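Local coordinates for protein fatty acid biosynthesis transcriptional regulator (Streptococcus pneumoniae, PDB 6JBX) that probably acts as a MarR-family transcription factor that binds DNA and represses the genes of the pneumococcal fatty acid synthesis pathway, at residues V27-N32 / I41-M46; T76-L81 / G85-V90; R89-S92 / V98-L101. All coordinates share one frame; numbering follows the deposited sequence.

Contact 1 (V27-N32 / I41-M46). With nucleotides of chain C.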
loop_
_atom_site.group_PDB
_atom_site.type_symbol
_atom_site.label_atom_id
_atom_site.label_comp_id
_atom_site.label_asym_id
_atom_site.label_seq_id
_atom_site.Cartn_x
_atom_site.Cartn_y
_atom_site.Cartn_z
ATOM N N VAL A 27 3.925 5.669 1.044
ATOM C CA VAL A 27 4.775 6.734 1.506
ATOM C C VAL A 27 5.674 7.251 0.379
ATOM O O VAL A 27 5.846 8.444 0.233
ATOM C CB VAL A 27 5.606 6.292 2.723
ATOM C CG1 VAL A 27 6.511 7.406 3.174
ATOM C CG2 VAL A 27 4.701 5.883 3.886
ATOM N N ILE A 28 6.282 6.373 -0.403
ATOM C CA ILE A 28 7.146 6.801 -1.479
ATOM C C ILE A 28 6.331 7.566 -2.529
ATOM O O ILE A 28 6.789 8.584 -3.035
ATOM C CB ILE A 28 7.908 5.607 -2.075
ATOM C CG1 ILE A 28 8.958 5.134 -1.070
ATOM C CG2 ILE A 28 8.523 5.997 -3.420
ATOM C CD1 ILE A 28 9.676 3.875 -1.445
ATOM N N GLU A 29 5.126 7.140 -2.820
ATOM C CA GLU A 29 4.310 7.860 -3.777
ATOM C C GLU A 29 3.922 9.250 -3.242
ATOM O O GLU A 29 3.903 10.212 -3.975
ATOM C CB GLU A 29 3.031 7.093 -4.078
ATOM C CG GLU A 29 3.256 5.769 -4.782
ATOM C CD GLU A 29 1.963 5.142 -5.295
ATOM O OE1 GLU A 29 1.016 4.957 -4.491
ATOM O OE2 GLU A 29 1.893 4.892 -6.498
ATOM N N GLU A 30 3.564 9.319 -1.988
ATOM C CA GLU A 30 3.227 10.577 -1.368
ATOM C C GLU A 30 4.449 11.512 -1.392
ATOM O O GLU A 30 4.292 12.656 -1.700
ATOM C CB GLU A 30 2.689 10.349 0.039
ATOM C CG GLU A 30 2.518 11.643 0.823
ATOM C CD GLU A 30 1.124 12.043 1.288
ATOM O OE1 GLU A 30 1.013 13.141 1.879
ATOM O OE2 GLU A 30 0.139 11.262 1.094
ATOM N N VAL A 31 5.644 11.018 -1.116
ATOM C CA VAL A 31 6.853 11.832 -1.108
ATOM C C VAL A 31 7.113 12.369 -2.521
ATOM O O VAL A 31 7.513 13.509 -2.685
ATOM C CB VAL A 31 8.085 11.049 -0.610
ATOM C CG1 VAL A 31 9.424 11.685 -1.018
ATOM C CG2 VAL A 31 8.035 10.867 0.879
ATOM N N ASN A 32 6.913 11.550 -3.516
ATOM C CA ASN A 32 7.089 12.021 -4.886
ATOM C C ASN A 32 6.085 13.150 -5.234
ATOM O O ASN A 32 6.438 14.089 -5.957
ATOM C CB ASN A 32 6.929 10.868 -5.865
ATOM C CG ASN A 32 6.973 11.299 -7.310
ATOM O OD1 ASN A 32 5.950 11.301 -8.004
ATOM N ND2 ASN A 32 8.166 11.619 -7.763
ATOM N N ILE A 41 -1.398 17.963 -2.265
ATOM C CA ILE A 41 -2.205 16.808 -2.652
ATOM C C ILE A 41 -1.549 15.546 -2.072
ATOM O O ILE A 41 -0.402 15.238 -2.363
ATOM C CB ILE A 41 -2.352 16.713 -4.180
ATOM C CG1 ILE A 41 -3.260 17.807 -4.741
ATOM C CG2 ILE A 41 -2.859 15.334 -4.603
ATOM C CD1 ILE A 41 -4.687 17.749 -4.217
ATOM N N SER A 42 -2.285 14.869 -1.227
ATOM C CA SER A 42 -1.868 13.634 -0.629
ATOM C C SER A 42 -2.091 12.477 -1.611
ATOM O O SER A 42 -2.847 12.596 -2.597
ATOM C CB SER A 42 -2.692 13.367 0.605
ATOM O OG SER A 42 -3.960 12.868 0.163
ATOM N N ILE A 43 -1.512 11.322 -1.289
ATOM C CA ILE A 43 -1.691 10.175 -2.174
ATOM C C ILE A 43 -3.164 9.763 -2.177
ATOM O O ILE A 43 -3.670 9.375 -3.226
ATOM C CB ILE A 43 -0.738 9.003 -1.835
ATOM C CG1 ILE A 43 -0.844 7.891 -2.882
ATOM C CG2 ILE A 43 -0.966 8.442 -0.414
ATOM C CD1 ILE A 43 -0.329 8.254 -4.260
ATOM N N LYS A 44 -3.882 9.891 -1.068
ATOM C CA LYS A 44 -5.314 9.533 -1.065
ATOM C C LYS A 44 -6.139 10.515 -1.899
ATOM O O LYS A 44 -7.038 10.083 -2.639
ATOM C CB LYS A 44 -5.880 9.471 0.347
ATOM C CG LYS A 44 -5.325 8.326 1.171
ATOM C CD LYS A 44 -5.512 7.033 0.437
ATOM C CE LYS A 44 -5.168 5.808 1.245
ATOM N NZ LYS A 44 -4.855 4.691 0.318
ATOM N N GLU A 45 -5.806 11.801 -1.862
ATOM C CA GLU A 45 -6.504 12.744 -2.735
ATOM C C GLU A 45 -6.143 12.439 -4.185
ATOM O O GLU A 45 -6.993 12.575 -5.059
ATOM C CB GLU A 45 -6.165 14.220 -2.452
ATOM C CG GLU A 45 -6.684 14.718 -1.112
ATOM C CD GLU A 45 -6.104 16.065 -0.678
ATOM O OE1 GLU A 45 -6.918 16.985 -0.361
ATOM O OE2 GLU A 45 -4.838 16.206 -0.658
ATOM N N MET A 46 -4.897 12.052 -4.435
ATOM C CA MET A 46 -4.499 11.705 -5.805
ATOM C C MET A 46 -5.360 10.535 -6.304
ATOM O O MET A 46 -5.732 10.508 -7.465
ATOM C CB MET A 46 -3.016 11.359 -5.870
ATOM C CG MET A 46 -2.455 11.233 -7.253
ATOM S SD MET A 46 -2.482 12.724 -8.287
ATOM C CE MET A 46 -3.671 12.147 -9.490
ATOM P P DG C 13 -6.466 13.190 3.073
ATOM O OP1 DG C 13 -5.438 12.656 2.174
ATOM O OP2 DG C 13 -7.638 13.984 2.556
ATOM O "O5'" DG C 13 -7.046 11.957 3.879
ATOM C "C5'" DG C 13 -6.173 10.934 4.374
ATOM C "C4'" DG C 13 -7.028 9.914 5.078
ATOM O "O4'" DG C 13 -7.547 10.547 6.259
ATOM C "C3'" DG C 13 -8.258 9.421 4.289
ATOM O "O3'" DG C 13 -8.181 7.993 4.222
ATOM C "C2'" DG C 13 -9.445 9.959 5.069
ATOM C "C1'" DG C 13 -8.859 10.105 6.476
ATOM N N9 DG C 13 -9.469 11.063 7.384
ATOM C C8 DG C 13 -9.777 12.380 7.133
ATOM N N7 DG C 13 -10.254 13.004 8.175
ATOM C C5 DG C 13 -10.204 12.057 9.190
ATOM C C6 DG C 13 -10.582 12.151 10.544
ATOM O O6 DG C 13 -11.064 13.123 11.149
ATOM N N1 DG C 13 -10.396 10.945 11.210
ATOM C C2 DG C 13 -9.879 9.801 10.649
ATOM N N2 DG C 13 -9.759 8.743 11.457
ATOM N N3 DG C 13 -9.505 9.705 9.386
ATOM C C4 DG C 13 -9.736 10.850 8.711
#

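Contact 2 (T76-L81 / G85-V90). With nucleotides of chain D.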
loop_
_atom_site.group_PDB
_atom_site.type_symbol
_atom_site.label_atom_id
_atom_site.label_comp_id
_atom_site.label_asym_id
_atom_site.label_seq_id
_atom_site.Cartn_x
_atom_site.Cartn_y
_atom_site.Cartn_z
ATOM N N THR A 76 -16.123 14.685 1.768
ATOM C CA THR A 76 -15.109 15.491 2.439
ATOM C C THR A 76 -13.920 15.713 1.500
ATOM O O THR A 76 -13.436 16.820 1.364
ATOM C CB THR A 76 -14.711 14.850 3.776
ATOM O OG1 THR A 76 -15.895 14.954 4.579
ATOM C CG2 THR A 76 -13.508 15.516 4.416
ATOM N N SER A 77 -13.458 14.651 0.871
ATOM C CA SER A 77 -12.315 14.729 -0.005
ATOM C C SER A 77 -12.637 15.670 -1.175
ATOM O O SER A 77 -11.792 16.518 -1.552
ATOM C CB SER A 77 -11.905 13.352 -0.459
ATOM O OG SER A 77 -10.746 13.384 -1.262
ATOM N N LEU A 78 -13.845 15.551 -1.735
ATOM C CA LEU A 78 -14.215 16.401 -2.861
ATOM C C LEU A 78 -14.288 17.868 -2.405
ATOM O O LEU A 78 -13.846 18.754 -3.147
ATOM C CB LEU A 78 -15.552 15.947 -3.455
ATOM C CG LEU A 78 -15.583 14.551 -4.077
ATOM C CD1 LEU A 78 -17.020 14.166 -4.387
ATOM C CD2 LEU A 78 -14.739 14.463 -5.340
ATOM N N ASN A 79 -14.780 18.138 -1.191
ATOM C CA ASN A 79 -14.830 19.519 -0.677
ATOM C C ASN A 79 -13.415 20.103 -0.628
ATOM O O ASN A 79 -13.208 21.231 -1.077
ATOM C CB ASN A 79 -15.454 19.612 0.726
ATOM C CG ASN A 79 -16.954 19.388 0.754
ATOM O OD1 ASN A 79 -17.593 19.331 -0.297
ATOM N ND2 ASN A 79 -17.516 19.268 1.954
ATOM N N ASN A 80 -12.449 19.356 -0.067
ATOM C CA ASN A 80 -11.032 19.808 -0.036
ATOM C C ASN A 80 -10.501 20.020 -1.464
ATOM O O ASN A 80 -9.747 20.958 -1.739
ATOM C CB ASN A 80 -10.134 18.850 0.757
ATOM C CG ASN A 80 -10.503 18.787 2.225
ATOM O OD1 ASN A 80 -11.051 19.747 2.775
ATOM N ND2 ASN A 80 -10.263 17.648 2.867
ATOM N N LEU A 81 -10.840 19.137 -2.371
ATOM C CA LEU A 81 -10.248 19.192 -3.718
ATOM C C LEU A 81 -10.898 20.361 -4.486
ATOM O O LEU A 81 -10.249 21.031 -5.237
ATOM C CB LEU A 81 -10.483 17.860 -4.442
ATOM C CG LEU A 81 -9.597 16.671 -4.043
ATOM C CD1 LEU A 81 -10.083 15.366 -4.700
ATOM C CD2 LEU A 81 -8.147 16.932 -4.435
ATOM N N GLY A 85 -8.980 23.756 -5.848
ATOM C CA GLY A 85 -8.988 24.119 -7.263
ATOM C C GLY A 85 -8.678 22.973 -8.225
ATOM O O GLY A 85 -8.342 23.240 -9.402
ATOM N N TYR A 86 -8.858 21.717 -7.803
ATOM C CA TYR A 86 -8.517 20.539 -8.673
ATOM C C TYR A 86 -9.742 19.923 -9.334
ATOM O O TYR A 86 -9.614 19.259 -10.349
ATOM C CB TYR A 86 -7.775 19.491 -7.858
ATOM C CG TYR A 86 -6.404 19.951 -7.437
ATOM C CD1 TYR A 86 -5.319 19.857 -8.296
ATOM C CD2 TYR A 86 -6.175 20.474 -6.177
ATOM C CE1 TYR A 86 -4.050 20.271 -7.918
ATOM C CE2 TYR A 86 -4.901 20.863 -5.773
ATOM C CZ TYR A 86 -3.843 20.814 -6.668
ATOM O OH TYR A 86 -2.575 21.218 -6.303
ATOM N N ILE A 87 -10.920 20.123 -8.772
ATOM C CA ILE A 87 -12.113 19.525 -9.342
ATOM C C ILE A 87 -13.270 20.534 -9.333
ATOM O O ILE A 87 -13.237 21.538 -8.605
ATOM C CB ILE A 87 -12.521 18.279 -8.545
ATOM C CG1 ILE A 87 -13.041 18.692 -7.166
ATOM C CG2 ILE A 87 -11.378 17.273 -8.476
ATOM C CD1 ILE A 87 -14.109 17.808 -6.619
ATOM N N GLU A 88 -14.300 20.229 -10.129
ATOM C CA GLU A 88 -15.552 20.996 -10.127
ATOM C C GLU A 88 -16.729 20.037 -10.004
ATOM O O GLU A 88 -16.720 18.947 -10.595
ATOM C CB GLU A 88 -15.716 21.823 -11.400
ATOM C CG GLU A 88 -14.820 23.053 -11.410
ATOM C CD GLU A 88 -15.315 24.288 -12.154
ATOM O OE1 GLU A 88 -16.473 24.265 -12.656
ATOM O OE2 GLU A 88 -14.529 25.276 -12.231
ATOM N N ARG A 89 -17.687 20.442 -9.189
ATOM C CA ARG A 89 -18.954 19.731 -9.022
ATOM C C ARG A 89 -20.002 20.374 -9.939
ATOM O O ARG A 89 -20.116 21.594 -9.955
ATOM C CB ARG A 89 -19.485 19.860 -7.595
ATOM C CG ARG A 89 -18.824 18.978 -6.553
ATOM C CD ARG A 89 -19.558 19.252 -5.242
ATOM N NE ARG A 89 -19.280 18.263 -4.217
ATOM C CZ ARG A 89 -18.453 18.446 -3.197
ATOM N NH1 ARG A 89 -17.701 19.537 -3.128
ATOM N NH2 ARG A 89 -18.435 17.547 -2.224
ATOM N N VAL A 90 -20.791 19.554 -10.636
ATOM C CA VAL A 90 -21.852 20.051 -11.547
ATOM C C VAL A 90 -23.161 19.308 -11.251
ATOM O O VAL A 90 -23.201 18.058 -11.375
ATOM C CB VAL A 90 -21.426 19.865 -13.013
ATOM C CG1 VAL A 90 -22.588 20.051 -13.982
ATOM C CG2 VAL A 90 -20.274 20.795 -13.364
ATOM P P DT D 6 -21.946 16.395 -2.362
ATOM O OP1 DT D 6 -21.696 17.679 -3.028
ATOM O OP2 DT D 6 -20.928 15.321 -2.247
ATOM O "O5'" DT D 6 -22.450 16.758 -0.900
ATOM C "C5'" DT D 6 -23.520 17.680 -0.732
ATOM C "C4'" DT D 6 -23.851 17.728 0.734
ATOM O "O4'" DT D 6 -24.275 16.427 1.165
ATOM C "C3'" DT D 6 -22.655 18.079 1.619
ATOM O "O3'" DT D 6 -22.888 19.390 2.088
ATOM C "C2'" DT D 6 -22.718 17.082 2.763
ATOM C "C1'" DT D 6 -24.059 16.383 2.550
ATOM N N1 DT D 6 -24.085 14.985 2.944
ATOM C C2 DT D 6 -24.729 14.662 4.114
ATOM O O2 DT D 6 -25.260 15.492 4.830
ATOM N N3 DT D 6 -24.725 13.324 4.419
ATOM C C4 DT D 6 -24.161 12.308 3.681
ATOM O O4 DT D 6 -24.230 11.150 4.082
ATOM C C5 DT D 6 -23.469 12.723 2.487
ATOM C C7 DT D 6 -22.811 11.686 1.638
ATOM C C6 DT D 6 -23.482 14.023 2.170
#

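Contact 3 (R89-S92 / V98-L101). With nucleotides of chain D.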
loop_
_atom_site.group_PDB
_atom_site.type_symbol
_atom_site.label_atom_id
_atom_site.label_comp_id
_atom_site.label_asym_id
_atom_site.label_seq_id
_atom_site.Cartn_x
_atom_site.Cartn_y
_atom_site.Cartn_z
ATOM N N ARG A 89 -17.687 20.442 -9.189
ATOM C CA ARG A 89 -18.954 19.731 -9.022
ATOM C C ARG A 89 -20.002 20.374 -9.939
ATOM O O ARG A 89 -20.116 21.594 -9.955
ATOM C CB ARG A 89 -19.485 19.860 -7.595
ATOM C CG ARG A 89 -18.824 18.978 -6.553
ATOM C CD ARG A 89 -19.558 19.252 -5.242
ATOM N NE ARG A 89 -19.280 18.263 -4.217
ATOM C CZ ARG A 89 -18.453 18.446 -3.197
ATOM N NH1 ARG A 89 -17.701 19.537 -3.128
ATOM N NH2 ARG A 89 -18.435 17.547 -2.224
ATOM N N VAL A 90 -20.791 19.554 -10.636
ATOM C CA VAL A 90 -21.852 20.051 -11.547
ATOM C C VAL A 90 -23.161 19.308 -11.251
ATOM O O VAL A 90 -23.201 18.058 -11.375
ATOM C CB VAL A 90 -21.426 19.865 -13.013
ATOM C CG1 VAL A 90 -22.588 20.051 -13.982
ATOM C CG2 VAL A 90 -20.274 20.795 -13.364
ATOM N N ARG A 91 -24.207 20.059 -10.879
ATOM C CA ARG A 91 -25.546 19.466 -10.592
ATOM C C ARG A 91 -26.113 18.915 -11.905
ATOM O O ARG A 91 -26.037 19.569 -12.951
ATOM C CB ARG A 91 -26.500 20.487 -9.955
ATOM C CG ARG A 91 -26.341 20.675 -8.448
ATOM C CD ARG A 91 -26.984 19.565 -7.623
ATOM N NE ARG A 91 -26.450 19.440 -6.261
ATOM C CZ ARG A 91 -26.799 18.483 -5.393
ATOM N NH1 ARG A 91 -27.717 17.599 -5.738
ATOM N NH2 ARG A 91 -26.243 18.402 -4.193
ATOM N N SER A 92 -26.580 17.676 -11.851
ATOM C CA SER A 92 -27.244 17.034 -12.985
ATOM C C SER A 92 -28.546 17.774 -13.294
ATOM O O SER A 92 -29.190 18.347 -12.392
ATOM C CB SER A 92 -27.537 15.585 -12.707
ATOM O OG SER A 92 -28.369 15.024 -13.713
ATOM N N VAL A 98 -28.234 14.355 -8.302
ATOM C CA VAL A 98 -26.990 13.791 -8.785
ATOM C C VAL A 98 -26.007 14.929 -9.044
ATOM O O VAL A 98 -26.414 16.045 -9.413
ATOM C CB VAL A 98 -27.227 12.917 -10.028
ATOM C CG1 VAL A 98 -25.937 12.529 -10.741
ATOM C CG2 VAL A 98 -28.025 11.681 -9.628
ATOM N N VAL A 99 -24.736 14.616 -8.757
ATOM C CA VAL A 99 -23.608 15.535 -8.975
ATOM C C VAL A 99 -22.648 14.863 -9.949
ATOM O O VAL A 99 -22.339 13.699 -9.804
ATOM C CB VAL A 99 -22.911 15.935 -7.655
ATOM C CG1 VAL A 99 -21.545 16.573 -7.879
ATOM C CG2 VAL A 99 -23.774 16.877 -6.827
ATOM N N HIS A 100 -22.211 15.619 -10.938
ATOM C CA HIS A 100 -21.219 15.151 -11.888
ATOM C C HIS A 100 -19.888 15.842 -11.582
ATOM O O HIS A 100 -19.843 17.059 -11.382
ATOM C CB HIS A 100 -21.668 15.434 -13.331
ATOM C CG HIS A 100 -22.910 14.709 -13.741
ATOM N ND1 HIS A 100 -22.982 13.325 -13.804
ATOM C CD2 HIS A 100 -24.119 15.165 -14.127
ATOM C CE1 HIS A 100 -24.181 12.962 -14.203
ATOM N NE2 HIS A 100 -24.891 14.075 -14.419
ATOM N N LEU A 101 -18.814 15.070 -11.551
ATOM C CA LEU A 101 -17.503 15.614 -11.160
ATOM C C LEU A 101 -16.596 15.657 -12.385
ATOM O O LEU A 101 -16.600 14.738 -13.182
ATOM C CB LEU A 101 -16.862 14.719 -10.105
ATOM C CG LEU A 101 -17.691 14.453 -8.862
ATOM C CD1 LEU A 101 -17.115 13.256 -8.126
ATOM C CD2 LEU A 101 -17.754 15.679 -7.970
ATOM P P DA D 5 -24.492 11.394 -6.263
ATOM O OP1 DA D 5 -24.090 12.279 -7.398
ATOM O OP2 DA D 5 -23.858 10.053 -6.107
ATOM O "O5'" DA D 5 -24.361 12.223 -4.918
ATOM C "C5'" DA D 5 -24.792 13.560 -4.934
ATOM C "C4'" DA D 5 -24.926 14.095 -3.533
ATOM O "O4'" DA D 5 -25.644 13.182 -2.692
ATOM C "C3'" DA D 5 -23.610 14.360 -2.789
ATOM O "O3'" DA D 5 -23.271 15.731 -3.041
ATOM C "C2'" DA D 5 -23.977 14.063 -1.339
ATOM C "C1'" DA D 5 -25.476 13.729 -1.407
ATOM N N9 DA D 5 -25.924 12.741 -0.430
ATOM C C8 DA D 5 -25.739 11.383 -0.453
ATOM N N7 DA D 5 -26.225 10.765 0.598
ATOM C C5 DA D 5 -26.772 11.788 1.361
ATOM C C6 DA D 5 -27.432 11.790 2.601
ATOM N N6 DA D 5 -27.677 10.686 3.308
ATOM N N1 DA D 5 -27.828 12.982 3.102
ATOM C C2 DA D 5 -27.582 14.092 2.387
ATOM N N3 DA D 5 -26.981 14.213 1.198
ATOM C C4 DA D 5 -26.584 13.010 0.745
ATOM P P DT D 6 -21.946 16.395 -2.362
ATOM O OP1 DT D 6 -21.696 17.679 -3.028
ATOM O OP2 DT D 6 -20.928 15.321 -2.247
ATOM O "O5'" DT D 6 -22.450 16.758 -0.900
ATOM C "C5'" DT D 6 -23.520 17.680 -0.732
ATOM C "C4'" DT D 6 -23.851 17.728 0.734
ATOM O "O4'" DT D 6 -24.275 16.427 1.165
ATOM C "C3'" DT D 6 -22.655 18.079 1.619
ATOM O "O3'" DT D 6 -22.888 19.390 2.088
ATOM C "C2'" DT D 6 -22.718 17.082 2.763
ATOM C "C1'" DT D 6 -24.059 16.383 2.550
ATOM N N1 DT D 6 -24.085 14.985 2.944
ATOM C C2 DT D 6 -24.729 14.662 4.114
ATOM O O2 DT D 6 -25.260 15.492 4.830
ATOM N N3 DT D 6 -24.725 13.324 4.419
ATOM C C4 DT D 6 -24.161 12.308 3.681
ATOM O O4 DT D 6 -24.230 11.150 4.082
ATOM C C5 DT D 6 -23.469 12.723 2.487
ATOM C C7 DT D 6 -22.811 11.686 1.638
ATOM C C6 DT D 6 -23.482 14.023 2.170
ATOM P P DA D 4 -28.746 6.265 -6.283
ATOM O OP1 DA D 4 -28.575 6.231 -7.746
ATOM O OP2 DA D 4 -28.080 5.254 -5.429
ATOM O "O5'" DA D 4 -28.359 7.727 -5.802
ATOM C "C5'" DA D 4 -28.813 8.868 -6.542
ATOM C "C4'" DA D 4 -28.207 10.136 -5.983
ATOM O "O4'" DA D 4 -28.848 10.493 -4.733
ATOM C "C3'" DA D 4 -26.709 10.066 -5.686
ATOM O "O3'" DA D 4 -26.101 11.190 -6.324
ATOM C "C2'" DA D 4 -26.652 10.055 -4.165
ATOM C "C1'" DA D 4 -27.869 10.867 -3.786
ATOM N N9 DA D 4 -28.435 10.617 -2.464
ATOM C C8 DA D 4 -28.634 9.399 -1.868
ATOM N N7 DA D 4 -29.239 9.473 -0.706
ATOM C C5 DA D 4 -29.466 10.830 -0.535
ATOM C C6 DA D 4 -30.075 11.560 0.497
ATOM N N6 DA D 4 -30.587 10.995 1.590
ATOM N N1 DA D 4 -30.154 12.904 0.360
ATOM C C2 DA D 4 -29.656 13.463 -0.754
ATOM N N3 DA D 4 -29.053 12.879 -1.792
ATOM C C4 DA D 4 -28.990 11.546 -1.617
#

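Contact 1 (V27-N32 / I41-M46)
Glu30 reaches from helix 11-34 to the start of helix 43-54, where its OE2 takes the backbone N-H of Ile43. The bond is 2.9 Å from Ile43 N to Glu30 OE2 and almost straight, at 174°, yet the N-H comes from above the carboxylate plane, tilted 56° out of it. A bend at chi2 (118°) carries the carboxylate across to the helix start. An acid suits this place because the first-turn N-H groups of a helix lack acceptors in their own backbone. The other oxygen of Glu30 is held in a salt bridge with Arg34.

The side chain of Ile43 runs at a slant to both glutamates. Its CG2 branch lies against Glu30, while CD1 sits 3.6 Å from Glu29 CB, so a branched apolar residue can serve two consecutive residues of the facing helix.

Ser42 is the N-cap. Its OG accepts from Glu45 N at 2.9 Å, and Glu45 OE2 accepts in return from Ser42 N through its anti lone pair, which makes a capping box. The same hydroxyl donates to OP1 of DG13 in chain C, so the cap also holds a DNA phosphate at the helix start.

Around the contact, Glu29 touches helix 105-125 at Phe117 and His118, Glu45 pairs with Lys84 of helix 71-84, and Val27 meets Met68 of the second subunit.

Contact 2 (T76-L81 / G85-V90)
Leu81 O receives two backbone N-H groups from the turn that ends helix 71-84. Tyr86 N bonds Leu81 O at 3.0 Å and nearly straight, at 169°, whereas the bond from Gly85 N is weak. Gly85 leaves the helix with a positive phi in a Schellman motif; at these backbone angles a CB would collide with the carbonyl O of the residue before, which explains the glycine.

Apolar contacts fill the angle between helix and strand. Leu78 and Ile87 meet at about a right angle, with Leu78 CD2 3.6 Å from Ile87 CD1. CG1 of Ile87, held between the backbone N and the carbonyl carbon (chi1 70°), lies 3.8 Å from Leu81 CB. Leucine and isoleucine suit this wedge because their branched ends fill it without polar atoms to satisfy.

Polar contacts gather at Arg89. Its chain is extended from CG to NE, bringing the guanidinium up beside the helix, where Leu78 CB lies over one face near the rim. Asn79 OD1 sits at the guanidinium edge and takes weak bonds from Arg89 NH1 and NH2, each 2.8 Å away, the amide plane turned 53° from the guanidinium.

Glu82 forms a salt bridge with NH1. Arg89 NE lies 2.8 Å from OP1 of DT6 in chain D, and NH2 bonds its OP2 weakly. Asn79 ND2 bonds another phosphate. The helix residues thus probably orient the arginine, whose positive charge suits the DNA backbone.

Contact 3 (R89-S92 / V98-L101)
Val99 turns CG1 and CG2 to two different arginines: with CG1 anti to the backbone N (chi1 165°), that methyl lies against the CB and CG of Arg89, and CG2 reaches the guanidinium of Arg91. Arg91 meets it by bending at chi2 (-78°), which folds the long chain back over the neighbouring strand. CG2 of Val99 then stands over the centre of one guanidinium face, 3.7 Å from Arg91 CZ. A beta-branched residue is well suited here, since it offers one methyl to each arginine.

The backbones pair as an antiparallel hairpin. Val90 and His100 form the hydrogen-bonded pair, flanked by the non-hydrogen-bonded pairs Arg89 with Leu101 and Arg91 with Val99. Val90 O takes His100 N at 2.7 Å in a nearly straight bond, while Val90 N donates to His100 O at a more bent 142°. Beyond the strands, Ser92 N reaches Val98 O at 2.9 Å, its N-H coming from above the carbonyl plane.

On the face of Arg89 and Val99, Leu101 lies alongside the aliphatic part of Arg89, with Leu101 CD2 3.7 Å from Arg89 CG, and continues toward Leu78 and Val63. The opposite face carries His100, whose ring has Val98 CG1 over one face toward the rim; its ND1 is bonded to the main-chain oxygen of Asp57. Ser92 CB packs 3.5 Å from His100 NE2, while Ser92 OG takes the N-H of Asp95 in the turn, a place suited to a small hydroxyl residue.

At the DNA, Val99 N donates to OP1 of DA5 in chain D at 2.8 Å, a main-chain grip that does not depend on side-chain type. This is the beta wing of the winged helix-turn-helix domain. Phosphate binding by a peptide N-H, with Arg89 at the next phosphate, is consistent with these strands gripping the sugar-phosphate backbone; the hydrogen bonds described here go to phosphates, not bases.

How the contacts relate
From the N terminus, contact 1 closes the loop between helix 11-34 and helix 43-54, tying the long first helix to the DNA-binding part. The chain then runs through helix 60-67 into helix 71-84, and contact 2 closes the short turn from that helix into strand 87-91. Contact 3 follows by closing the hairpin of strands 87-91 and 99-103. None nests in another; contacts 2 and 3 overlap at Arg89 and Val90, with their centres about 11 Å apart. Contacts 1 and 2 touch where Ile41 packs on Leu81 and Tyr86, while contacts 1 and 3 stay about 11 Å apart at their nearest atoms.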